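PDB 3R07: putative lipoate-protein ligase A subunit 2 from Thermoplasma acidophilum DSM 1728, which is probably the small, C-terminal-domain-like subunit of a two-chain lipoate-protein ligase, folded as a three-stranded antiparallel sheet with helices packed against it. Local coordinates for residues G17-T22 against I33-D38; K10-K15 against P81-Q86; M4-S9 against L23-N28; E60-I65 against Q86-I91; F39-E44 against Q72-P77. All coordinates share one frame; numbering follows the deposited sequence.

Contact 1 (G17-T22 against I33-D38)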
# COMPACT_ATOMS: atom_id res chain seq x y z
N GLY B 17 -5.32 7.28 7.56
CA GLY B 17 -5.28 7.81 6.21
C GLY B 17 -5.49 9.30 6.02
O GLY B 17 -5.65 10.06 6.98
N LEU B 18 -5.46 9.71 4.76
CA LEU B 18 -5.48 11.11 4.40
C LEU B 18 -6.29 11.19 3.11
O LEU B 18 -5.90 10.64 2.11
CB LEU B 18 -4.05 11.63 4.22
CG LEU B 18 -3.79 13.13 4.04
CD1 LEU B 18 -3.76 13.92 5.36
CD2 LEU B 18 -2.49 13.39 3.29
N ILE B 19 -7.43 11.85 3.16
CA ILE B 19 -8.22 12.10 1.95
C ILE B 19 -7.89 13.48 1.36
O ILE B 19 -7.95 14.48 2.06
CB ILE B 19 -9.73 11.99 2.23
CG1 ILE B 19 -10.00 10.81 3.17
CG2 ILE B 19 -10.49 11.89 0.90
CD1 ILE B 19 -11.46 10.45 3.36
N ARG B 20 -7.47 13.51 0.10
CA ARG B 20 -7.27 14.78 -0.61
C ARG B 20 -8.40 14.92 -1.59
O ARG B 20 -8.73 13.95 -2.28
CB ARG B 20 -5.97 14.83 -1.39
CG ARG B 20 -4.75 14.36 -0.66
CD ARG B 20 -3.54 14.72 -1.45
NE ARG B 20 -2.32 14.22 -0.85
CZ ARG B 20 -1.64 14.82 0.13
NH1 ARG B 20 -2.07 15.96 0.65
NH2 ARG B 20 -0.53 14.27 0.61
N VAL B 21 -8.98 16.11 -1.64
CA VAL B 21 -10.07 16.38 -2.59
C VAL B 21 -9.74 17.62 -3.41
O VAL B 21 -9.18 18.57 -2.88
CB VAL B 21 -11.42 16.61 -1.87
CG1 VAL B 21 -12.47 16.83 -2.89
CG2 VAL B 21 -11.82 15.42 -1.05
N THR B 22 -10.08 17.60 -4.70
CA THR B 22 -10.11 18.84 -5.50
C THR B 22 -11.49 19.03 -6.15
O THR B 22 -11.94 18.19 -6.94
CB THR B 22 -9.00 18.90 -6.59
OG1 THR B 22 -7.74 19.20 -5.97
CG2 THR B 22 -9.30 20.01 -7.65
N ILE B 33 -14.63 16.78 -9.87
CA ILE B 33 -14.11 16.33 -8.59
C ILE B 33 -13.04 15.26 -8.79
O ILE B 33 -13.10 14.43 -9.71
CB ILE B 33 -15.26 15.93 -7.57
CG1 ILE B 33 -14.68 15.46 -6.23
CG2 ILE B 33 -16.25 14.94 -8.19
CD1 ILE B 33 -15.70 15.27 -5.14
N HIS B 34 -12.02 15.32 -7.94
CA HIS B 34 -10.97 14.34 -7.97
C HIS B 34 -10.68 14.01 -6.53
O HIS B 34 -10.41 14.90 -5.73
CB HIS B 34 -9.76 14.87 -8.75
CG HIS B 34 -8.48 14.16 -8.43
ND1 HIS B 34 -8.24 12.84 -8.76
CD2 HIS B 34 -7.35 14.60 -7.81
CE1 HIS B 34 -7.04 12.49 -8.35
NE2 HIS B 34 -6.47 13.54 -7.77
N ILE B 35 -10.82 12.74 -6.17
CA ILE B 35 -10.51 12.27 -4.83
C ILE B 35 -9.26 11.38 -4.86
O ILE B 35 -9.12 10.50 -5.70
CB ILE B 35 -11.67 11.49 -4.21
CG1 ILE B 35 -12.98 12.28 -4.34
CG2 ILE B 35 -11.38 11.20 -2.76
CD1 ILE B 35 -14.23 11.50 -4.01
N SER B 36 -8.33 11.64 -3.94
CA SER B 36 -7.10 10.88 -3.93
C SER B 36 -6.61 10.71 -2.51
O SER B 36 -7.26 11.13 -1.57
CB SER B 36 -6.05 11.54 -4.82
OG SER B 36 -5.66 12.81 -4.32
N GLY B 37 -5.47 10.04 -2.37
CA GLY B 37 -4.78 9.95 -1.09
C GLY B 37 -4.58 8.56 -0.57
O GLY B 37 -4.62 7.58 -1.30
N ASP B 38 -4.36 8.50 0.74
CA ASP B 38 -3.84 7.33 1.43
C ASP B 38 -5.02 6.66 2.15
O ASP B 38 -5.47 7.08 3.22
CB ASP B 38 -2.74 7.83 2.36
CG ASP B 38 -2.35 6.85 3.44
OD1 ASP B 38 -2.87 5.69 3.49
OD2 ASP B 38 -1.51 7.25 4.28
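Ile19 and Ile35 lie side by side and point the same way, with Ile19 CG2 3.8 Å from Ile35 CG2. In both residues CG2 is anti to the backbone N, which sets the two methyls against each other across the strands. Val21 shares this face, and its CG1 comes within 4.2 Å of Ile33 CD1; Phe84 and Leu88 of helix 83-88 and Ile47 and Leu50 of helix 46-54 pack onto these groups. The strands belong to a beta hairpin, crossing antiparallel at 164° between their directions, with three hydrogen-bonded pairs: Leu18 with Asp38, Arg20 with Ser36 and Thr22 with His34. The Ser36 N to Arg20 O bond, 2.9 Å, is nearly straight at 167°. On the other face Arg20 runs beside Ser36, with Arg20 CB 3.6 Å from Ser36 OG, and its chain is extended from CG to NE. The guanidinium has Leu18 CD2 over one face near the rim. NE of Arg20 forms a salt bridge to an acidic side chain of the partner protein, NH1 bonds Asn11 OD1, and Ser36 OG is hydrogen-bonded to an acidic side chain of that same partner.

Contact 2 (K10-K15 against P81-Q86)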
# COMPACT_ATOMS: atom_id res chain seq x y z
N LYS B 10 -8.19 20.32 -0.67
CA LYS B 10 -8.35 20.11 0.75
C LYS B 10 -7.76 18.76 1.18
O LYS B 10 -7.97 17.76 0.51
CB LYS B 10 -9.84 20.14 1.02
CG LYS B 10 -10.26 21.00 2.16
CD LYS B 10 -11.72 20.76 2.43
CE LYS B 10 -11.90 20.33 3.86
NZ LYS B 10 -12.17 21.51 4.68
N ASN B 11 -7.00 18.75 2.27
CA ASN B 11 -6.55 17.50 2.91
C ASN B 11 -7.42 17.20 4.11
O ASN B 11 -8.02 18.10 4.69
CB ASN B 11 -5.12 17.62 3.41
CG ASN B 11 -4.19 18.17 2.37
OD1 ASN B 11 -4.24 17.81 1.19
ND2 ASN B 11 -3.32 19.06 2.80
N TRP B 12 -7.49 15.94 4.50
CA TRP B 12 -8.18 15.58 5.73
C TRP B 12 -7.61 14.33 6.37
O TRP B 12 -7.69 13.26 5.78
CB TRP B 12 -9.68 15.41 5.49
CG TRP B 12 -10.39 14.92 6.72
CD1 TRP B 12 -11.04 13.72 6.87
CD2 TRP B 12 -10.48 15.59 7.99
NE1 TRP B 12 -11.53 13.60 8.15
CE2 TRP B 12 -11.21 14.73 8.86
CE3 TRP B 12 -10.02 16.83 8.49
CZ2 TRP B 12 -11.50 15.09 10.20
CZ3 TRP B 12 -10.31 17.18 9.81
CH2 TRP B 12 -11.04 16.31 10.66
N LYS B 13 -7.03 14.46 7.58
CA LYS B 13 -6.59 13.31 8.37
C LYS B 13 -7.80 12.57 8.90
O LYS B 13 -8.65 13.15 9.56
CB LYS B 13 -5.69 13.71 9.54
CG LYS B 13 -4.15 13.73 9.26
CD LYS B 13 -3.57 12.33 8.93
CE LYS B 13 -3.57 11.37 10.14
NZ LYS B 13 -3.87 9.95 9.75
N ALA B 14 -7.91 11.29 8.55
CA ALA B 14 -8.88 10.40 9.16
C ALA B 14 -8.14 9.60 10.24
O ALA B 14 -6.96 9.88 10.51
CB ALA B 14 -9.51 9.49 8.11
N LYS B 15 -8.79 8.60 10.85
CA LYS B 15 -8.12 7.81 11.88
C LYS B 15 -7.00 6.96 11.27
O LYS B 15 -5.88 6.96 11.78
CB LYS B 15 -9.09 6.96 12.72
CG LYS B 15 -8.71 6.92 14.22
CD LYS B 15 -9.38 5.75 14.98
CE LYS B 15 -8.93 5.68 16.46
NZ LYS B 15 -8.92 4.27 17.00
N PRO B 81 -17.64 7.10 6.99
CA PRO B 81 -18.34 7.95 6.01
C PRO B 81 -18.35 9.46 6.35
O PRO B 81 -18.46 10.29 5.45
CB PRO B 81 -19.77 7.38 5.98
CG PRO B 81 -19.93 6.73 7.32
CD PRO B 81 -18.56 6.15 7.64
N GLU B 82 -18.24 9.80 7.62
CA GLU B 82 -18.20 11.21 8.00
C GLU B 82 -16.80 11.81 7.79
O GLU B 82 -16.60 13.00 8.02
CB GLU B 82 -18.78 11.45 9.43
CG GLU B 82 -18.04 10.80 10.63
CD GLU B 82 -18.42 9.32 10.91
OE1 GLU B 82 -19.32 8.76 10.24
OE2 GLU B 82 -17.80 8.71 11.81
N ASP B 83 -15.85 10.99 7.34
CA ASP B 83 -14.52 11.47 6.94
C ASP B 83 -14.50 12.06 5.52
O ASP B 83 -13.80 13.04 5.26
CB ASP B 83 -13.48 10.34 7.03
CG ASP B 83 -12.95 10.14 8.44
OD1 ASP B 83 -12.36 11.09 9.01
OD2 ASP B 83 -13.09 9.01 8.97
N PHE B 84 -15.25 11.46 4.60
CA PHE B 84 -15.45 12.02 3.27
C PHE B 84 -16.35 13.26 3.29
O PHE B 84 -16.41 14.01 2.31
CB PHE B 84 -16.02 10.97 2.32
CG PHE B 84 -15.04 9.91 1.94
CD1 PHE B 84 -14.13 10.12 0.90
CD2 PHE B 84 -15.01 8.69 2.61
CE1 PHE B 84 -13.21 9.13 0.54
CE2 PHE B 84 -14.10 7.70 2.25
CZ PHE B 84 -13.19 7.93 1.22
N ILE B 85 -17.06 13.46 4.40
CA ILE B 85 -17.84 14.67 4.65
C ILE B 85 -16.90 15.82 5.03
O ILE B 85 -16.94 16.87 4.40
CB ILE B 85 -18.96 14.40 5.70
CG1 ILE B 85 -20.19 13.85 4.98
CG2 ILE B 85 -19.31 15.66 6.53
CD1 ILE B 85 -20.77 12.61 5.62
N GLN B 86 -16.04 15.61 6.03
CA GLN B 86 -15.05 16.63 6.39
C GLN B 86 -14.13 16.99 5.22
O GLN B 86 -13.81 18.16 5.01
CB GLN B 86 -14.23 16.22 7.63
CG GLN B 86 -14.98 16.22 8.97
CD GLN B 86 -15.96 17.39 9.13
OE1 GLN B 86 -17.17 17.19 9.22
NE2 GLN B 86 -15.44 18.61 9.14
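This is a surface contact in which Trp12, on the edge strand 5-13, lies against Asp83 and Gln86 in the first turn of helix 83-88. Gln86 CB sits 3.6 Å above the indole, over its centre, as a CH-pi contact 16° off the normal of the five-membered ring; Gln86 CG follows at 3.9 Å from Trp12 CZ2. With CG anti to the backbone N (chi1 175°), the ring leaves the strand toward the helix. Here the C-terminal helix of this alpha-beta domain meets the edge strand largely through one aromatic side chain, used on its face and at its edge, while Phe84 of the same helix packs on Ile19 of the central strand. At the edge, Trp12 NE1 donates to Asp83 OD1 over 2.8 Å, close to the ring plane, meeting the anti lone pair of that oxygen; ring and carboxylate planes are 40° apart. The other oxygen, OD2, accepts from Glu80 N, so both carboxylate oxygens have a partner. Ala14 CB touches OD1 of Asp83 at 3.4 Å. Lys10 CE rests near Gln86 O while its NZ bonds Arg89 O.

Contact 3 (M4-S9 against L23-N28)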
# COMPACT_ATOMS: atom_id res chain seq x y z
N MET B 4 -20.64 32.06 -8.55
CA MET B 4 -19.20 32.20 -8.92
C MET B 4 -18.64 30.91 -9.50
O MET B 4 -19.29 29.86 -9.46
CB MET B 4 -18.35 32.52 -7.71
CG MET B 4 -18.99 33.34 -6.65
SD MET B 4 -18.29 32.81 -5.07
CE MET B 4 -16.61 33.43 -5.11
N HIS B 5 -17.41 31.01 -10.02
CA HIS B 5 -16.58 29.87 -10.37
C HIS B 5 -15.56 29.74 -9.24
O HIS B 5 -14.95 30.73 -8.82
CB HIS B 5 -15.90 30.06 -11.74
CG HIS B 5 -15.06 28.90 -12.18
ND1 HIS B 5 -15.60 27.73 -12.68
CD2 HIS B 5 -13.72 28.73 -12.22
CE1 HIS B 5 -14.63 26.90 -13.00
NE2 HIS B 5 -13.47 27.48 -12.72
N MET B 6 -15.43 28.53 -8.72
CA MET B 6 -14.58 28.28 -7.56
C MET B 6 -13.92 26.91 -7.63
O MET B 6 -14.55 25.93 -8.01
CB MET B 6 -15.39 28.44 -6.28
CG MET B 6 -14.97 27.54 -5.14
SD MET B 6 -14.80 28.42 -3.58
CE MET B 6 -16.51 28.84 -3.18
N MET B 7 -12.65 26.86 -7.26
CA MET B 7 -11.89 25.62 -7.25
C MET B 7 -11.05 25.52 -6.02
O MET B 7 -10.24 26.38 -5.76
CB MET B 7 -10.94 25.55 -8.44
CG MET B 7 -11.52 24.94 -9.66
SD MET B 7 -10.38 25.16 -11.02
CE MET B 7 -10.45 26.95 -11.20
N TYR B 8 -11.22 24.45 -5.27
CA TYR B 8 -10.35 24.26 -4.11
C TYR B 8 -9.70 22.88 -3.96
O TYR B 8 -9.98 21.94 -4.70
CB TYR B 8 -11.05 24.71 -2.83
CG TYR B 8 -12.26 23.90 -2.46
CD1 TYR B 8 -12.15 22.86 -1.54
CD2 TYR B 8 -13.50 24.19 -2.99
CE1 TYR B 8 -13.25 22.12 -1.16
CE2 TYR B 8 -14.62 23.44 -2.63
CZ TYR B 8 -14.48 22.41 -1.71
OH TYR B 8 -15.56 21.66 -1.33
N SER B 9 -8.81 22.82 -2.98
CA SER B 9 -8.04 21.64 -2.67
C SER B 9 -7.96 21.52 -1.18
O SER B 9 -7.66 22.50 -0.51
CB SER B 9 -6.65 21.74 -3.27
OG SER B 9 -6.74 21.43 -4.64
N LEU B 23 -12.17 20.13 -5.79
CA LEU B 23 -13.49 20.42 -6.36
C LEU B 23 -13.48 21.63 -7.25
O LEU B 23 -12.85 22.64 -6.96
CB LEU B 23 -14.53 20.65 -5.27
CG LEU B 23 -15.09 19.42 -4.58
CD1 LEU B 23 -14.45 19.39 -3.22
CD2 LEU B 23 -16.59 19.53 -4.44
N ASP B 24 -14.21 21.51 -8.35
CA ASP B 24 -14.41 22.55 -9.33
C ASP B 24 -15.88 22.96 -9.24
O ASP B 24 -16.76 22.17 -9.57
CB ASP B 24 -14.11 21.95 -10.69
CG ASP B 24 -13.85 22.96 -11.76
OD1 ASP B 24 -14.31 24.13 -11.64
OD2 ASP B 24 -13.20 22.57 -12.75
N LEU B 25 -16.16 24.17 -8.74
CA LEU B 25 -17.55 24.58 -8.48
C LEU B 25 -18.08 25.67 -9.42
O LEU B 25 -17.50 26.75 -9.53
CB LEU B 25 -17.73 25.06 -7.03
CG LEU B 25 -17.26 24.24 -5.84
CD1 LEU B 25 -17.62 24.98 -4.55
CD2 LEU B 25 -17.88 22.85 -5.85
N ASP B 26 -19.19 25.37 -10.07
CA ASP B 26 -19.91 26.34 -10.88
C ASP B 26 -21.16 26.73 -10.10
O ASP B 26 -22.15 26.01 -10.07
CB ASP B 26 -20.25 25.74 -12.25
CG ASP B 26 -21.13 26.66 -13.09
OD1 ASP B 26 -21.85 27.51 -12.51
OD2 ASP B 26 -21.08 26.54 -14.35
N GLY B 27 -21.10 27.88 -9.45
CA GLY B 27 -22.19 28.28 -8.57
C GLY B 27 -22.32 27.31 -7.41
O GLY B 27 -21.44 27.23 -6.54
N ASN B 28 -23.43 26.56 -7.40
CA ASN B 28 -23.76 25.67 -6.28
C ASN B 28 -23.50 24.20 -6.70
O ASN B 28 -23.74 23.26 -5.94
CB ASN B 28 -25.23 25.92 -5.86
CG ASN B 28 -25.47 25.75 -4.34
OD1 ASN B 28 -24.73 26.29 -3.50
ND2 ASN B 28 -26.52 25.01 -4.00
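Tyr8 and Leu23 lie side by side, pointing the same way, at the apolar centre of this antiparallel beta hairpin formed by strands 5-13 and 18-26. Leu23 CB stands over one face of the phenol ring, 4.2 Å from its centroid, and Leu23 CD1 reaches Tyr8 CZ. Tyr8 CG lies between the backbone N and the carbonyl carbon (chi1 64°), and the ring extends over its neighbour on the facing strand. Leu25 CD1 meets the ring at its edge, 3.9 Å from Tyr8 CE2, and also packs 3.7 Å from Met6 CG. Val90 borders the phenol, and Tyr8 OH makes a weak hydrogen bond to Leu88 O, tying this side to the end of the C-terminal helix. Backbone bonds join Tyr8 with Leu23 and Met6 with Leu25; at the hairpin's far end Gly27 N donates to Met4 O. The opposite face is more polar, with His5, Asp24 and Asp26: Met7 runs alongside Asp24, and the His5 ring crosses that carboxylate at 73° between planes, with His5 CE1 the ring atom nearest Asp24 OD1.

Contact 4 (E60-I65 against Q86-I91)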
# COMPACT_ATOMS: atom_id res chain seq x y z
N GLU B 60 -24.92 21.04 -1.74
CA GLU B 60 -25.88 20.95 -0.64
C GLU B 60 -26.18 19.48 -0.32
O GLU B 60 -26.12 19.07 0.84
CB GLU B 60 -27.18 21.71 -0.96
CG GLU B 60 -27.05 23.26 -0.92
CD GLU B 60 -28.39 23.98 -0.68
OE1 GLU B 60 -29.46 23.32 -0.75
OE2 GLU B 60 -28.38 25.21 -0.43
N LYS B 61 -26.47 18.71 -1.37
CA LYS B 61 -26.83 17.30 -1.24
C LYS B 61 -25.63 16.35 -1.44
O LYS B 61 -25.68 15.40 -2.23
CB LYS B 61 -28.00 16.97 -2.18
CG LYS B 61 -29.26 17.77 -1.82
CD LYS B 61 -30.54 17.14 -2.35
CE LYS B 61 -31.77 17.82 -1.76
NZ LYS B 61 -32.95 16.91 -1.83
N ILE B 62 -24.57 16.63 -0.69
CA ILE B 62 -23.35 15.84 -0.69
C ILE B 62 -23.52 14.60 0.19
O ILE B 62 -23.22 13.48 -0.24
CB ILE B 62 -22.13 16.71 -0.23
CG1 ILE B 62 -21.50 17.42 -1.42
CG2 ILE B 62 -21.07 15.89 0.55
CD1 ILE B 62 -20.27 18.27 -1.07
N ASN B 63 -23.99 14.80 1.43
CA ASN B 63 -24.19 13.73 2.41
C ASN B 63 -25.13 12.67 1.86
O ASN B 63 -24.89 11.49 2.02
CB ASN B 63 -24.73 14.28 3.72
CG ASN B 63 -23.78 15.28 4.37
OD1 ASN B 63 -22.96 15.91 3.70
ND2 ASN B 63 -23.88 15.42 5.69
N ASP B 64 -26.19 13.11 1.20
CA ASP B 64 -27.09 12.19 0.50
C ASP B 64 -26.30 11.20 -0.35
O ASP B 64 -26.56 10.01 -0.32
CB ASP B 64 -28.09 12.95 -0.40
CG ASP B 64 -29.06 13.84 0.39
OD1 ASP B 64 -28.86 14.03 1.62
OD2 ASP B 64 -30.02 14.35 -0.25
N ILE B 65 -25.33 11.74 -1.09
CA ILE B 65 -24.49 10.98 -2.02
C ILE B 65 -23.51 10.06 -1.26
O ILE B 65 -23.31 8.92 -1.66
CB ILE B 65 -23.74 11.95 -3.00
CG1 ILE B 65 -24.73 12.85 -3.76
CG2 ILE B 65 -22.80 11.19 -3.95
CD1 ILE B 65 -25.38 12.24 -5.01
N GLN B 86 -16.04 15.61 6.03
CA GLN B 86 -15.05 16.63 6.39
C GLN B 86 -14.13 16.99 5.22
O GLN B 86 -13.81 18.16 5.01
CB GLN B 86 -14.23 16.22 7.63
CG GLN B 86 -14.98 16.22 8.97
CD GLN B 86 -15.96 17.39 9.13
OE1 GLN B 86 -17.17 17.19 9.22
NE2 GLN B 86 -15.44 18.61 9.14
N ALA B 87 -13.72 15.98 4.45
CA ALA B 87 -12.82 16.15 3.30
C ALA B 87 -13.43 17.04 2.22
O ALA B 87 -12.78 17.94 1.69
CB ALA B 87 -12.47 14.80 2.71
N LEU B 88 -14.69 16.76 1.93
CA LEU B 88 -15.45 17.37 0.85
C LEU B 88 -16.16 18.68 1.23
O LEU B 88 -16.82 19.27 0.37
CB LEU B 88 -16.50 16.36 0.43
CG LEU B 88 -16.80 16.09 -1.02
CD1 LEU B 88 -15.52 15.91 -1.78
CD2 LEU B 88 -17.59 14.80 -1.05
N ARG B 89 -16.05 19.12 2.49
CA ARG B 89 -16.77 20.31 2.96
C ARG B 89 -15.91 21.54 2.94
O ARG B 89 -14.81 21.55 3.50
CB ARG B 89 -17.32 20.14 4.38
CG ARG B 89 -18.76 19.66 4.43
CD ARG B 89 -19.77 20.71 3.93
NE ARG B 89 -20.91 20.06 3.26
CZ ARG B 89 -21.92 19.45 3.88
NH1 ARG B 89 -21.99 19.39 5.21
NH2 ARG B 89 -22.89 18.89 3.15
N VAL B 90 -16.45 22.59 2.32
CA VAL B 90 -15.77 23.87 2.22
C VAL B 90 -16.13 24.77 3.42
O VAL B 90 -15.26 25.06 4.26
CB VAL B 90 -16.03 24.57 0.83
CG1 VAL B 90 -17.54 24.63 0.48
CG2 VAL B 90 -15.37 25.95 0.77
N ILE B 91 -17.39 25.18 3.51
CA ILE B 91 -17.84 26.13 4.54
C ILE B 91 -18.23 25.43 5.84
O ILE B 91 -17.66 24.39 6.19
CB ILE B 91 -19.02 27.05 4.04
CG1 ILE B 91 -20.14 26.21 3.40
CG2 ILE B 91 -18.48 28.12 3.07
CD1 ILE B 91 -21.54 26.76 3.60
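Ile62 and Leu88 make the apolar part of this contact between the start of helix 62-70 and the end of helix 83-88. Their side chains cross obliquely, with Ile62 CG2 lying 4.0 Å from Leu88 CD2. The other branch of Ile62 ends in CD1, which reaches the backbone side of the leucine, 3.9 Å from Leu88 O and 4.1 Å from Leu88 CG. Both residues are buried and belong to the same core: Leu54 of helix 46-54 touches each of them, while Leu88 also packs on Val21 and Leu23 of the central strand of the sheet. The domain thus has its two later helices joined over one face of the antiparallel sheet.

The polar part is carried by Arg89, the residue that follows Leu88; its O is bonded by Lys10 NZ of strand 5-13. The side chain is bent at chi2, which turns CD (-69°), and again at chi3; the guanidinium lies beside the first turn of the other helix. Arg89 NH2 approaches Asn63 OD1 to 3.0 Å, with the amide and guanidinium planes only 15° apart, but the angle is too poor for a hydrogen bond. The same NH2 lies 4.1 Å from Ile62 CB and 4.0 Å from Glu60 O. With Asn63 OD1 close and Glu60 O farther off, the positive group probably gains a general electrostatic attraction rather than a directed bond, so the firm part of the contact is the aliphatic packing of Ile62 on Leu88.

Contact 5 (F39-E44 against Q72-P77)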
# COMPACT_ATOMS: atom_id res chain seq x y z
N PHE B 39 -5.55 5.62 1.52
CA PHE B 39 -6.62 4.86 2.10
C PHE B 39 -6.86 3.57 1.34
O PHE B 39 -6.24 3.30 0.28
CB PHE B 39 -7.92 5.69 2.19
CG PHE B 39 -8.36 6.30 0.88
CD1 PHE B 39 -9.24 5.63 0.04
CD2 PHE B 39 -7.92 7.57 0.50
CE1 PHE B 39 -9.64 6.20 -1.17
CE2 PHE B 39 -8.33 8.13 -0.70
CZ PHE B 39 -9.19 7.44 -1.53
N PHE B 40 -7.76 2.76 1.88
CA PHE B 40 -8.18 1.53 1.26
C PHE B 40 -9.67 1.61 1.00
O PHE B 40 -10.41 2.22 1.75
CB PHE B 40 -7.89 0.38 2.19
CG PHE B 40 -6.44 0.22 2.50
CD1 PHE B 40 -5.60 -0.50 1.64
CD2 PHE B 40 -5.90 0.80 3.64
CE1 PHE B 40 -4.27 -0.65 1.93
CE2 PHE B 40 -4.54 0.66 3.92
CZ PHE B 40 -3.73 -0.08 3.08
N MET B 41 -10.08 0.98 -0.09
CA MET B 41 -11.43 1.03 -0.54
C MET B 41 -11.64 -0.15 -1.44
O MET B 41 -10.94 -0.30 -2.47
CB MET B 41 -11.68 2.32 -1.32
CG MET B 41 -13.10 2.48 -1.82
SD MET B 41 -13.36 4.07 -2.63
CE MET B 41 -13.44 5.24 -1.26
N PHE B 42 -12.59 -1.01 -1.05
CA PHE B 42 -13.00 -2.15 -1.87
C PHE B 42 -14.50 -2.08 -2.10
O PHE B 42 -15.26 -1.82 -1.17
CB PHE B 42 -12.61 -3.46 -1.20
CG PHE B 42 -11.22 -3.46 -0.62
CD1 PHE B 42 -10.14 -3.93 -1.37
CD2 PHE B 42 -10.99 -2.97 0.66
CE1 PHE B 42 -8.85 -3.91 -0.85
CE2 PHE B 42 -9.68 -2.96 1.19
CZ PHE B 42 -8.62 -3.42 0.44
N PRO B 43 -14.93 -2.30 -3.36
CA PRO B 43 -14.01 -2.52 -4.48
C PRO B 43 -13.13 -1.29 -4.74
O PRO B 43 -13.45 -0.21 -4.28
CB PRO B 43 -14.95 -2.82 -5.67
CG PRO B 43 -16.24 -3.22 -5.04
CD PRO B 43 -16.33 -2.41 -3.77
N GLU B 44 -12.03 -1.46 -5.46
CA GLU B 44 -11.07 -0.37 -5.62
C GLU B 44 -11.63 0.70 -6.58
O GLU B 44 -11.41 1.89 -6.38
CB GLU B 44 -9.69 -0.90 -6.08
CG GLU B 44 -8.98 -1.84 -5.07
CD GLU B 44 -9.41 -3.34 -5.19
OE1 GLU B 44 -10.48 -3.65 -5.78
OE2 GLU B 44 -8.68 -4.22 -4.68
N GLN B 72 -24.43 0.97 -0.81
CA GLN B 72 -24.21 -0.03 -1.86
C GLN B 72 -23.15 -1.03 -1.43
O GLN B 72 -22.78 -1.90 -2.20
CB GLN B 72 -23.84 0.60 -3.20
CG GLN B 72 -25.01 1.24 -3.93
CD GLN B 72 -24.58 2.43 -4.78
OE1 GLN B 72 -24.25 2.29 -5.96
NE2 GLN B 72 -24.59 3.62 -4.17
N GLY B 73 -22.68 -0.89 -0.19
CA GLY B 73 -21.76 -1.83 0.45
C GLY B 73 -20.31 -1.65 0.06
O GLY B 73 -19.73 -2.51 -0.60
N VAL B 74 -19.71 -0.53 0.48
CA VAL B 74 -18.31 -0.23 0.18
C VAL B 74 -17.51 -0.31 1.49
O VAL B 74 -17.95 0.18 2.53
CB VAL B 74 -18.17 1.15 -0.54
CG1 VAL B 74 -16.71 1.58 -0.67
CG2 VAL B 74 -18.79 1.09 -1.94
N ILE B 75 -16.35 -0.96 1.44
CA ILE B 75 -15.53 -1.17 2.64
C ILE B 75 -14.31 -0.24 2.63
O ILE B 75 -13.48 -0.28 1.72
CB ILE B 75 -15.09 -2.65 2.81
CG1 ILE B 75 -16.27 -3.61 2.60
CG2 ILE B 75 -14.46 -2.89 4.19
CD1 ILE B 75 -16.31 -4.28 1.20
N THR B 76 -14.20 0.60 3.66
CA THR B 76 -13.22 1.66 3.65
C THR B 76 -12.50 1.72 4.99
O THR B 76 -12.62 2.70 5.72
CB THR B 76 -13.89 3.03 3.31
OG1 THR B 76 -14.54 2.95 2.04
CG2 THR B 76 -12.87 4.12 3.23
N PRO B 77 -11.73 0.66 5.31
CA PRO B 77 -11.12 0.40 6.62
C PRO B 77 -10.46 1.60 7.26
O PRO B 77 -9.59 2.21 6.65
CB PRO B 77 -10.06 -0.64 6.30
CG PRO B 77 -10.67 -1.42 5.22
CD PRO B 77 -11.39 -0.41 4.36
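Phe42 and Ile75 pair as a single antiparallel beta bridge between two loops, one leading from strand 29-36 into helix 46-54, the other running from helix 62-70 toward helix 83-88. Both bonds of the pair are 3.0 Å, Phe42 N to Ile75 O and Ile75 N to Phe42 O, the second almost straight at 173°. Gly73, with positive phi, is the first residue to leave helical angles, two residues before Ile75, and a cis peptide precedes Pro43 just after Phe42. CA-H...O contacts extend the pairing: Thr76 CA lies 3.4 Å from Phe40 O, and Met41 CA faces Ile75 O. On one side Met41 crosses Val74, with Met41 CG 3.9 Å from Val74 CG1, and runs alongside Thr76; Met41 and Thr76 both pack on Phe84 of helix 83-88. Residues 39-44 also meet the partner protein, where Phe39 stacks on an aromatic ring of that chain. On the other side Pro77 CD lies 4.2 Å from Phe40 CB and near the plane of the Phe42 ring, at its edge, 4.4 Å from Phe42 CE2.

Overall arrangement
Strand 18-26 is the middle of the sheet, and contacts 1 and 3 use it in turn, pairing it with strand 29-36 and with strand 5-13; their centres are about 16 Å apart. Contact 2 takes the other half of strand 5-13 to helix 83-88, and contact 4, about 10 Å from it between centres and sharing Gln86, carries that helix on to helix 62-70. Contact 5 lies about 27 Å from contact 3 between centres, on the opposite side of the chain's centre, and is nested in the chain loop that contact 2 closes, as contact 1 is. The first strand and the last helix are thereby brought together, while contacts 1 and 5 both border the partner protein.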